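Local atomic coordinates of uridylate-specific endoribonuclease nsp11 (Prrsv 16244b, PDB entry 5EYI), a protein that probably acts as a uridylate-specific endoribonuclease that degrades viral 5'-polyuridines, so keeping host double-stranded RNA sensors from being activated. Residues L89-K94 against Q98-T103; W37-T42 against E46-R51; T179-Y184 against M203-K208; G80-V85 against Y117-E122. The protein carries 1 engineered substitution. All coordinates share one frame; numbering follows the deposited sequence.

Contact 1 of 4, residues L89-K94 against Q98-T103; sequences LTKFVK and QLLPET
Lys91 and Gln98 meet where strand 85-93 turns back into strand 96-98: Gln98 N donates to Lys91 O at 2.8 Å, with an N-H...O angle of 156°. The return bond is replaced by a water, which accepts from Lys91 N at 2.8 Å and donates to Gln98 O at 2.7 Å. Past this point the 98-103 chain draws away, and side chains bridge the widening gap. Leu100 reaches back with both methyls. Leu100 CD1 lies 3.9 Å from Leu89 CB, while Leu100 CD2 sits 4.0 Å from Lys91 CD. The lysine is stretched out with CG anti to the backbone N (chi1 175°); this carries the aliphatic stem across the leucine at about a right angle, the amino group continuing past it. Nearer the turn, Val93 CG1 packs 3.6 Å from Gln98 CG. Leu89 and Leu100 are buried, and Leu89 also packs on Phe207. One direct backbone bond, one water and a methyl-lined seam thus hold the strand to the departing chain: polar groups serve the turn end, and apolar contact takes over where backbone pairing stops.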
# COMPACT_ATOMS: atom_id res chain seq x y z
N LEU A 89 -29.37 4.27 -2.40
CA LEU A 89 -29.10 5.69 -2.58
C LEU A 89 -29.28 6.08 -4.03
O LEU A 89 -28.80 5.40 -4.93
CB LEU A 89 -27.68 6.05 -2.14
CG LEU A 89 -27.41 6.14 -0.64
CD1 LEU A 89 -25.97 6.60 -0.42
CD2 LEU A 89 -28.38 7.05 0.09
N THR A 90 -29.96 7.20 -4.25
CA THR A 90 -30.09 7.76 -5.58
C THR A 90 -29.72 9.24 -5.52
O THR A 90 -30.29 9.99 -4.74
CB THR A 90 -31.52 7.58 -6.12
OG1 THR A 90 -31.97 6.25 -5.85
CG2 THR A 90 -31.55 7.81 -7.63
N LYS A 91 -28.74 9.63 -6.32
CA LYS A 91 -28.22 10.99 -6.31
C LYS A 91 -28.73 11.75 -7.53
O LYS A 91 -28.47 11.36 -8.66
CB LYS A 91 -26.70 10.96 -6.32
CG LYS A 91 -26.03 12.32 -6.42
CD LYS A 91 -24.56 12.22 -6.06
CE LYS A 91 -23.79 13.47 -6.42
NZ LYS A 91 -22.43 13.43 -5.81
N PHE A 92 -29.43 12.85 -7.28
CA PHE A 92 -29.87 13.73 -8.36
C PHE A 92 -29.05 15.00 -8.31
O PHE A 92 -28.95 15.60 -7.26
CB PHE A 92 -31.33 14.08 -8.18
CG PHE A 92 -32.25 12.90 -8.35
CD1 PHE A 92 -32.81 12.62 -9.60
CD2 PHE A 92 -32.54 12.08 -7.28
CE1 PHE A 92 -33.65 11.53 -9.76
CE2 PHE A 92 -33.38 10.99 -7.44
CZ PHE A 92 -33.94 10.72 -8.68
N VAL A 93 -28.46 15.38 -9.45
CA VAL A 93 -27.86 16.70 -9.60
C VAL A 93 -28.61 17.42 -10.73
O VAL A 93 -28.76 16.88 -11.82
CB VAL A 93 -26.31 16.67 -9.78
CG1 VAL A 93 -25.68 15.61 -8.88
CG2 VAL A 93 -25.89 16.47 -11.23
N LYS A 94 -29.10 18.62 -10.43
CA LYS A 94 -29.93 19.41 -11.35
C LYS A 94 -31.12 18.63 -11.90
O LYS A 94 -31.44 18.72 -13.09
CB LYS A 94 -29.07 20.02 -12.47
CG LYS A 94 -28.08 21.07 -11.97
CD LYS A 94 -27.77 22.11 -13.04
CE LYS A 94 -26.94 23.26 -12.48
NZ LYS A 94 -25.63 22.80 -11.95
N GLN A 98 -27.80 10.52 -11.21
CA GLN A 98 -26.41 10.29 -11.56
C GLN A 98 -26.02 8.86 -11.25
O GLN A 98 -26.56 8.26 -10.32
CB GLN A 98 -25.50 11.23 -10.77
CG GLN A 98 -25.79 12.71 -10.95
CD GLN A 98 -25.75 13.14 -12.40
OE1 GLN A 98 -26.74 13.63 -12.95
NE2 GLN A 98 -24.60 12.93 -13.03
N LEU A 99 -25.07 8.34 -12.01
CA LEU A 99 -24.44 7.07 -11.69
C LEU A 99 -23.59 7.27 -10.44
O LEU A 99 -22.78 8.20 -10.40
CB LEU A 99 -23.55 6.59 -12.84
CG LEU A 99 -23.32 5.08 -12.89
CD1 LEU A 99 -24.50 4.40 -13.57
CD2 LEU A 99 -22.00 4.73 -13.60
N LEU A 100 -23.78 6.43 -9.43
CA LEU A 100 -22.92 6.44 -8.25
C LEU A 100 -21.80 5.42 -8.43
O LEU A 100 -22.03 4.37 -9.02
CB LEU A 100 -23.72 6.12 -6.98
CG LEU A 100 -24.55 7.27 -6.40
CD1 LEU A 100 -25.52 6.72 -5.36
CD2 LEU A 100 -23.66 8.34 -5.77
N PRO A 101 -20.60 5.72 -7.91
CA PRO A 101 -19.50 4.77 -8.02
C PRO A 101 -19.62 3.60 -7.04
O PRO A 101 -20.49 3.59 -6.16
CB PRO A 101 -18.27 5.62 -7.69
CG PRO A 101 -18.78 6.68 -6.79
CD PRO A 101 -20.17 6.98 -7.28
N GLU A 102 -18.76 2.61 -7.22
CA GLU A 102 -18.70 1.44 -6.35
C GLU A 102 -17.94 1.81 -5.09
O GLU A 102 -16.97 2.56 -5.15
CB GLU A 102 -17.97 0.28 -7.05
CG GLU A 102 -18.57 -0.19 -8.37
CD GLU A 102 -19.74 -1.15 -8.22
OE1 GLU A 102 -20.57 -1.21 -9.16
OE2 GLU A 102 -19.84 -1.86 -7.19
N THR A 103 -18.38 1.29 -3.95
CA THR A 103 -17.71 1.55 -2.67
C THR A 103 -17.94 0.42 -1.69
O THR A 103 -18.91 -0.31 -1.80
CB THR A 103 -18.20 2.89 -2.03
OG1 THR A 103 -17.43 3.17 -0.85
CG2 THR A 103 -19.66 2.84 -1.66
O HOH W 1 -27.82 7.62 -8.06

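Contact 2 of 4, residues W37-T42 against E46-R51; sequences WPVVTT and EKWPDR
Val39 and Arg51 form a parallel beta bridge, and the backbone bonds gather around it. Val39 N donates to Asp50 O at 3.1 Å, with an N-H...O angle of 154°. The same oxygen receives a CA-H...O contact from Pro38 CA at 3.4 Å, and a second such contact joins Arg51 CA to Val39 O at 3.1 Å. Beside them, a water lies 2.8 Å from Trp37 O and accepts from Asp50 N, linking the two segments.

Side-chain packing centres on Trp48. Val39 CG2 lies 3.9 Å from Trp48 CB and approaches the ring obliquely. Thr41 turns OG1 anti to its backbone N (chi1 -175°), which sets the hydroxyl at the ring edge, near its plane and 3.6 Å from Trp48 CZ3; that hydroxyl is also hydrogen-bonded to Asp22.

The end of Arg51 turns away from the seam. Arg51 NH1 donates to Trp48 O at 2.9 Å; the oxygen lies in the guanidinium plane, whereas the donor stands well above the carbonyl plane. Glu46 CA covers part of one guanidinium face, NH2 bonds to Asn44, and Arg51 makes a cation-pi contact with Phe92. The arginine therefore ties the 42-50 loop to the strand it leads into. Asp50, for its part, accepts from Lys94 N through OD1.

Strands 39-41 and 51-55, consecutive in sequence and paired in parallel in the mixed sheet of the N-terminal domain, are joined by a helix-free crossover loop.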
# COMPACT_ATOMS: atom_id res chain seq x y z
N TRP A 37 -30.54 23.85 -1.82
CA TRP A 37 -29.41 23.17 -1.16
C TRP A 37 -29.35 21.71 -1.56
O TRP A 37 -30.39 21.11 -1.81
CB TRP A 37 -29.58 23.27 0.36
CG TRP A 37 -29.29 24.61 0.87
CD1 TRP A 37 -30.17 25.63 1.05
CD2 TRP A 37 -28.01 25.12 1.25
NE1 TRP A 37 -29.53 26.74 1.52
CE2 TRP A 37 -28.20 26.46 1.65
CE3 TRP A 37 -26.71 24.57 1.28
CZ2 TRP A 37 -27.15 27.26 2.09
CZ3 TRP A 37 -25.67 25.37 1.72
CH2 TRP A 37 -25.89 26.70 2.12
N PRO A 38 -28.15 21.12 -1.64
CA PRO A 38 -28.13 19.66 -1.72
C PRO A 38 -28.75 19.06 -0.45
O PRO A 38 -28.35 19.45 0.66
CB PRO A 38 -26.64 19.31 -1.83
CG PRO A 38 -25.97 20.58 -2.23
CD PRO A 38 -26.79 21.69 -1.64
N VAL A 39 -29.72 18.17 -0.60
CA VAL A 39 -30.39 17.60 0.57
C VAL A 39 -30.36 16.07 0.54
O VAL A 39 -30.58 15.46 -0.49
CB VAL A 39 -31.84 18.12 0.73
CG1 VAL A 39 -31.83 19.56 1.25
CG2 VAL A 39 -32.62 18.02 -0.58
N VAL A 40 -30.06 15.48 1.69
CA VAL A 40 -30.17 14.05 1.89
C VAL A 40 -31.52 13.83 2.54
O VAL A 40 -31.90 14.57 3.46
CB VAL A 40 -29.00 13.44 2.71
CG1 VAL A 40 -28.81 14.12 4.06
CG2 VAL A 40 -29.19 11.94 2.89
N THR A 41 -32.26 12.85 2.05
CA THR A 41 -33.68 12.74 2.36
C THR A 41 -34.19 11.34 2.03
O THR A 41 -33.54 10.60 1.29
CB THR A 41 -34.49 13.79 1.56
OG1 THR A 41 -35.87 13.75 1.94
CG2 THR A 41 -34.36 13.56 0.04
N THR A 42 -35.35 10.98 2.58
CA THR A 42 -36.08 9.78 2.14
C THR A 42 -37.26 10.13 1.24
O THR A 42 -37.98 9.22 0.80
CB THR A 42 -36.55 8.90 3.31
OG1 THR A 42 -37.49 9.61 4.12
CG2 THR A 42 -35.38 8.49 4.17
N GLU A 46 -39.15 16.03 -6.47
CA GLU A 46 -38.62 16.68 -7.68
C GLU A 46 -38.46 18.20 -7.57
O GLU A 46 -37.76 18.79 -8.37
CB GLU A 46 -39.49 16.32 -8.90
CG GLU A 46 -39.26 14.89 -9.36
CD GLU A 46 -40.37 14.37 -10.26
OE1 GLU A 46 -41.52 14.23 -9.77
OE2 GLU A 46 -40.08 14.07 -11.43
N LYS A 47 -39.07 18.82 -6.57
CA LYS A 47 -38.79 20.22 -6.26
C LYS A 47 -37.38 20.46 -5.70
O LYS A 47 -36.95 21.61 -5.63
CB LYS A 47 -39.84 20.79 -5.30
CG LYS A 47 -41.24 20.81 -5.88
CD LYS A 47 -42.25 21.50 -4.97
CE LYS A 47 -42.58 20.68 -3.74
NZ LYS A 47 -43.96 20.97 -3.26
N TRP A 48 -36.68 19.40 -5.28
CA TRP A 48 -35.31 19.49 -4.76
C TRP A 48 -34.34 18.89 -5.77
O TRP A 48 -34.03 17.70 -5.69
CB TRP A 48 -35.21 18.78 -3.40
CG TRP A 48 -36.30 19.16 -2.44
CD1 TRP A 48 -37.01 20.33 -2.40
CD2 TRP A 48 -36.80 18.36 -1.37
NE1 TRP A 48 -37.94 20.29 -1.39
CE2 TRP A 48 -37.83 19.09 -0.74
CE3 TRP A 48 -36.49 17.08 -0.88
CZ2 TRP A 48 -38.54 18.60 0.36
CZ3 TRP A 48 -37.20 16.59 0.21
CH2 TRP A 48 -38.21 17.35 0.82
N PRO A 49 -33.84 19.70 -6.73
CA PRO A 49 -33.09 19.13 -7.85
C PRO A 49 -31.75 18.51 -7.50
O PRO A 49 -31.29 17.64 -8.23
CB PRO A 49 -32.90 20.33 -8.80
CG PRO A 49 -32.99 21.52 -7.92
CD PRO A 49 -33.95 21.17 -6.83
N ASP A 50 -31.12 18.96 -6.42
CA ASP A 50 -29.90 18.32 -5.93
C ASP A 50 -30.27 17.60 -4.65
O ASP A 50 -30.51 18.22 -3.62
CB ASP A 50 -28.80 19.36 -5.73
CG ASP A 50 -28.54 20.16 -6.99
OD1 ASP A 50 -27.96 19.60 -7.94
OD2 ASP A 50 -28.95 21.34 -7.05
N ARG A 51 -30.40 16.28 -4.74
CA ARG A 51 -30.86 15.50 -3.62
C ARG A 51 -30.28 14.11 -3.63
O ARG A 51 -30.04 13.53 -4.69
CB ARG A 51 -32.40 15.45 -3.58
CG ARG A 51 -33.04 14.81 -4.80
CD ARG A 51 -34.56 14.75 -4.68
NE ARG A 51 -35.14 13.98 -5.77
CZ ARG A 51 -35.25 14.38 -7.04
NH1 ARG A 51 -34.82 15.58 -7.43
NH2 ARG A 51 -35.81 13.57 -7.93
O HOH W 2 -32.14 20.65 -3.97

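Contact 3 of 4, residues T179-Y184 against M203-K208; sequences TLTDVY and MMLDFK
Methyls, not flat groups, meet where Thr181 and Val183 face Leu205; the carboxylates of Asp182 and Asp206 come no nearer each other than 6.1 Å (Asp182 OD1 to Asp206 OD2), and Phe222 packs on Thr181. Each carboxylate has partners of its own: Asp182 OD2 accepts from Ile110 N, and Asp206 OD2 bonds to Ser106 and Ser161, which probably eases the proximity of like charges. The motif on one side is a beta hairpin of the NendoU domain, joining strands 198-205 and 208-215 through a type I' turn from Leu205 to Lys208. The turn is closed by Lys208 N to Leu205 O at 2.9 Å. Leu205 has CG anti to the backbone N (chi1 169°), and its two methyls meet the segment that follows strand 173-180. Leu205 CD1 presses on Val183 CG1 at 3.4 Å, closer than two methyls normally sit; Leu205 CD2 meets Thr181 CG2 at 3.8 Å. All three residues are buried. Thr181 is also backbone-bonded to His146, which ties this segment to a predicted active-site residue. On the threonine's other branch, Thr181 OG1 accepts a weak but straight bond from Val183 N at 3.5 Å.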
# COMPACT_ATOMS: atom_id res chain seq x y z
N THR A 179 -4.67 4.36 11.96
CA THR A 179 -5.94 4.47 11.26
C THR A 179 -6.77 3.24 11.54
O THR A 179 -6.25 2.15 11.71
CB THR A 179 -5.77 4.62 9.74
OG1 THR A 179 -4.98 3.54 9.23
CG2 THR A 179 -5.12 5.95 9.40
N LEU A 180 -8.08 3.42 11.54
CA LEU A 180 -8.99 2.37 11.94
C LEU A 180 -10.28 2.48 11.15
O LEU A 180 -10.75 3.59 10.89
CB LEU A 180 -9.26 2.53 13.43
CG LEU A 180 -10.20 1.56 14.15
CD1 LEU A 180 -9.73 1.43 15.60
CD2 LEU A 180 -11.66 2.00 14.07
N THR A 181 -10.84 1.33 10.76
CA THR A 181 -12.19 1.27 10.18
C THR A 181 -12.99 0.17 10.86
O THR A 181 -12.44 -0.59 11.65
CB THR A 181 -12.15 0.98 8.66
OG1 THR A 181 -11.81 -0.39 8.42
CG2 THR A 181 -11.15 1.88 7.96
N ASP A 182 -14.29 0.13 10.56
CA ASP A 182 -15.14 -1.00 10.95
C ASP A 182 -15.72 -1.76 9.75
O ASP A 182 -16.78 -2.39 9.86
CB ASP A 182 -16.24 -0.55 11.91
CG ASP A 182 -17.27 0.35 11.27
OD1 ASP A 182 -17.26 0.52 10.03
OD2 ASP A 182 -18.11 0.87 12.03
N VAL A 183 -15.02 -1.73 8.62
CA VAL A 183 -15.49 -2.43 7.43
C VAL A 183 -15.52 -3.94 7.69
O VAL A 183 -14.68 -4.48 8.42
CB VAL A 183 -14.63 -2.15 6.17
CG1 VAL A 183 -14.58 -0.66 5.89
CG2 VAL A 183 -13.23 -2.72 6.30
N TYR A 184 -16.48 -4.61 7.07
CA TYR A 184 -16.58 -6.06 7.08
C TYR A 184 -15.35 -6.65 6.40
O TYR A 184 -15.22 -6.53 5.18
CB TYR A 184 -17.86 -6.50 6.38
CG TYR A 184 -18.12 -7.99 6.40
CD1 TYR A 184 -18.31 -8.70 5.21
CD2 TYR A 184 -18.16 -8.69 7.59
CE1 TYR A 184 -18.54 -10.07 5.23
CE2 TYR A 184 -18.41 -10.06 7.62
CZ TYR A 184 -18.60 -10.74 6.43
OH TYR A 184 -18.83 -12.09 6.45
N MET A 203 -9.49 2.78 -3.73
CA MET A 203 -10.89 2.36 -3.65
C MET A 203 -11.70 3.40 -2.89
O MET A 203 -11.17 4.44 -2.48
CB MET A 203 -11.02 0.96 -3.01
CG MET A 203 -10.47 0.85 -1.59
SD MET A 203 -10.32 -0.86 -1.02
CE MET A 203 -12.04 -1.22 -0.72
N MET A 204 -12.98 3.13 -2.74
CA MET A 204 -13.85 4.00 -1.98
C MET A 204 -14.38 3.27 -0.75
O MET A 204 -14.64 2.06 -0.79
CB MET A 204 -14.99 4.51 -2.86
CG MET A 204 -14.57 5.67 -3.76
SD MET A 204 -15.99 6.32 -4.64
CE MET A 204 -15.59 8.06 -4.75
N LEU A 205 -14.48 4.04 0.34
CA LEU A 205 -15.09 3.61 1.59
C LEU A 205 -16.10 4.68 1.97
O LEU A 205 -15.71 5.84 2.14
CB LEU A 205 -14.03 3.47 2.68
CG LEU A 205 -14.46 3.27 4.13
CD1 LEU A 205 -15.50 2.17 4.29
CD2 LEU A 205 -13.24 2.95 4.97
N ASP A 206 -17.38 4.30 2.05
CA ASP A 206 -18.48 5.26 2.26
C ASP A 206 -18.46 6.38 1.21
O ASP A 206 -18.73 7.53 1.53
CB ASP A 206 -18.43 5.85 3.69
CG ASP A 206 -18.51 4.79 4.78
OD1 ASP A 206 -19.21 3.77 4.58
OD2 ASP A 206 -17.90 4.98 5.86
N PHE A 207 -18.13 6.03 -0.03
CA PHE A 207 -17.95 6.99 -1.14
C PHE A 207 -16.80 8.01 -0.98
O PHE A 207 -16.79 9.01 -1.68
CB PHE A 207 -19.26 7.73 -1.47
CG PHE A 207 -20.40 6.81 -1.80
CD1 PHE A 207 -20.46 6.17 -3.04
CD2 PHE A 207 -21.43 6.59 -0.89
CE1 PHE A 207 -21.51 5.33 -3.36
CE2 PHE A 207 -22.49 5.75 -1.21
CZ PHE A 207 -22.53 5.12 -2.45
N LYS A 208 -15.85 7.75 -0.10
CA LYS A 208 -14.68 8.61 0.06
C LYS A 208 -13.51 7.88 -0.57
O LYS A 208 -13.28 6.71 -0.29
CB LYS A 208 -14.44 8.87 1.55
CG LYS A 208 -13.09 9.46 1.93
CD LYS A 208 -13.08 10.97 1.90
CE LYS A 208 -13.65 11.56 3.18
NZ LYS A 208 -12.68 11.48 4.32

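Contact 4 of 4, residues G80-V85 against Y117-E122; sequences GTPGVV and YLDDRE
Pro82 rests against Leu118 and Asp119 in a light contact made at the rim of its ring. Leu118 CD1 is the leading atom: it lies 4.2 Å from Pro82 CD and 3.9 Å from Gly80 O, so one methyl touches both the proline ring and the glycine carbonyl. On the neighbouring ring atom, Pro82 CG is 3.9 Å from Asp119 OD2, the two side chains running alongside each other with opposite sense.

The next shell fixes both partners. Pro82 occupies a type II turn from Thr81 to Val84, closed by Val84 N to Thr81 O at 3.0 Å, with Gly83 at the positive phi (76°) that such a turn requires. On the other segment, Asp119 swings CG between its backbone N and carbonyl carbon (chi1 58°), which lets Asp119 OD1 accept the capping bond from Glu122 N at 2.9 Å. Glu122 answers backwards, its OE1 accepting from Leu118 N at 2.9 Å; in both bonds the oxygen is met nearly along its C-O axis.

Farther out, Asp119 OD2 is held by Tyr184 OH, whose residue also packs on Pro82, and Glu122 OE1 forms a salt bridge with Arg109. Gly80 is backbone-bonded to Thr107.

The local motif is thus a helix N-cap, Asp119 at the start of helix 120-128, set against a type II turn whose last residue, Val84, and the next, Val85, help line the pocket of the bound 2-(2-methoxyethoxy)ethanol.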
# COMPACT_ATOMS: atom_id res chain seq x y z
N GLY A 80 -24.95 -3.06 9.91
CA GLY A 80 -25.16 -3.69 8.63
C GLY A 80 -25.01 -5.20 8.77
O GLY A 80 -24.28 -5.70 9.65
N THR A 81 -25.73 -5.93 7.92
CA THR A 81 -25.63 -7.37 7.83
C THR A 81 -24.95 -7.68 6.50
O THR A 81 -25.46 -7.28 5.47
CB THR A 81 -27.02 -8.02 7.86
OG1 THR A 81 -27.69 -7.62 9.05
CG2 THR A 81 -26.92 -9.56 7.84
N PRO A 82 -23.81 -8.40 6.52
CA PRO A 82 -23.12 -8.76 5.28
C PRO A 82 -24.06 -9.37 4.24
O PRO A 82 -24.88 -10.23 4.58
CB PRO A 82 -22.12 -9.82 5.73
CG PRO A 82 -21.87 -9.54 7.17
CD PRO A 82 -23.16 -9.00 7.71
N GLY A 83 -23.99 -8.89 3.00
CA GLY A 83 -24.82 -9.43 1.92
C GLY A 83 -26.28 -9.02 1.90
O GLY A 83 -27.00 -9.43 1.00
N VAL A 84 -26.73 -8.21 2.87
CA VAL A 84 -28.10 -7.70 2.89
C VAL A 84 -28.05 -6.21 2.59
O VAL A 84 -27.22 -5.48 3.13
CB VAL A 84 -28.77 -7.91 4.26
CG1 VAL A 84 -30.21 -7.43 4.22
CG2 VAL A 84 -28.70 -9.38 4.69
N VAL A 85 -28.98 -5.75 1.74
CA VAL A 85 -29.09 -4.33 1.38
C VAL A 85 -29.63 -3.56 2.58
O VAL A 85 -30.70 -3.89 3.08
CB VAL A 85 -30.04 -4.12 0.18
CG1 VAL A 85 -30.23 -2.63 -0.12
CG2 VAL A 85 -29.53 -4.86 -1.05
N TYR A 117 -16.87 -9.10 16.13
CA TYR A 117 -16.90 -9.59 14.77
C TYR A 117 -18.35 -9.78 14.34
O TYR A 117 -19.20 -10.10 15.16
CB TYR A 117 -16.17 -10.93 14.68
CG TYR A 117 -14.68 -10.84 14.91
CD1 TYR A 117 -13.85 -10.20 14.00
CD2 TYR A 117 -14.09 -11.41 16.04
CE1 TYR A 117 -12.48 -10.12 14.20
CE2 TYR A 117 -12.72 -11.34 16.26
CZ TYR A 117 -11.92 -10.70 15.34
OH TYR A 117 -10.57 -10.62 15.56
N LEU A 118 -18.65 -9.54 13.07
CA LEU A 118 -20.01 -9.72 12.59
C LEU A 118 -20.33 -11.19 12.39
O LEU A 118 -21.49 -11.57 12.48
CB LEU A 118 -20.27 -8.95 11.29
CG LEU A 118 -20.11 -7.42 11.37
CD1 LEU A 118 -20.54 -6.79 10.06
CD2 LEU A 118 -20.90 -6.83 12.53
N ASP A 119 -19.32 -12.01 12.13
CA ASP A 119 -19.50 -13.45 11.95
C ASP A 119 -18.15 -14.19 12.00
O ASP A 119 -17.10 -13.55 12.15
CB ASP A 119 -20.26 -13.74 10.64
CG ASP A 119 -19.57 -13.19 9.40
OD1 ASP A 119 -18.33 -13.06 9.37
OD2 ASP A 119 -20.27 -12.90 8.42
N ASP A 120 -18.19 -15.52 11.87
CA ASP A 120 -16.98 -16.34 11.86
C ASP A 120 -16.06 -16.05 10.69
O ASP A 120 -14.84 -16.17 10.81
CB ASP A 120 -17.31 -17.84 11.81
CG ASP A 120 -17.77 -18.38 13.13
OD1 ASP A 120 -17.29 -17.93 14.19
OD2 ASP A 120 -18.62 -19.30 13.10
N ARG A 121 -16.65 -15.71 9.55
CA ARG A 121 -15.86 -15.40 8.38
C ARG A 121 -14.93 -14.19 8.63
O ARG A 121 -13.76 -14.21 8.24
CB ARG A 121 -16.76 -15.16 7.17
CG ARG A 121 -16.05 -15.28 5.84
CD ARG A 121 -16.97 -14.86 4.71
NE ARG A 121 -16.25 -14.74 3.45
CZ ARG A 121 -16.71 -14.13 2.35
NH1 ARG A 121 -17.91 -13.56 2.32
NH2 ARG A 121 -15.94 -14.08 1.26
N GLU A 122 -15.44 -13.17 9.32
CA GLU A 122 -14.64 -12.00 9.66
C GLU A 122 -13.54 -12.34 10.66
O GLU A 122 -12.38 -11.93 10.48
CB GLU A 122 -15.52 -10.87 10.20
CG GLU A 122 -14.76 -9.56 10.31
CD GLU A 122 -15.63 -8.37 10.67
OE1 GLU A 122 -16.42 -8.46 11.63
OE2 GLU A 122 -15.50 -7.33 9.99

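In the fold
Contacts 1 and 2 belong to the same mixed sheet, their centres 12 Å apart, and are joined where Phe92 N lies 2.8 Å from Arg51 O. Contact 1 then leads on to contact 3: Thr103 OG1 lies 3.0 Å from Met204 O and 3.1 Å from Phe207 N, tying the 98-103 chain to the hairpin turn. Contact 3 touches contact 4 through Tyr184 OH and Asp119 OD2, 2.6 Å apart, with centres about 15 Å apart. Contact 2 is remote from contact 4, nearest atoms about 13 Å apart. Contact 3 lies closest to the predicted active site, with the Thr181 side chain about 7 Å from that of His146; contact 4 supplies two ligand-pocket residues. The engineered Ala175 lies at a third predicted active-site position.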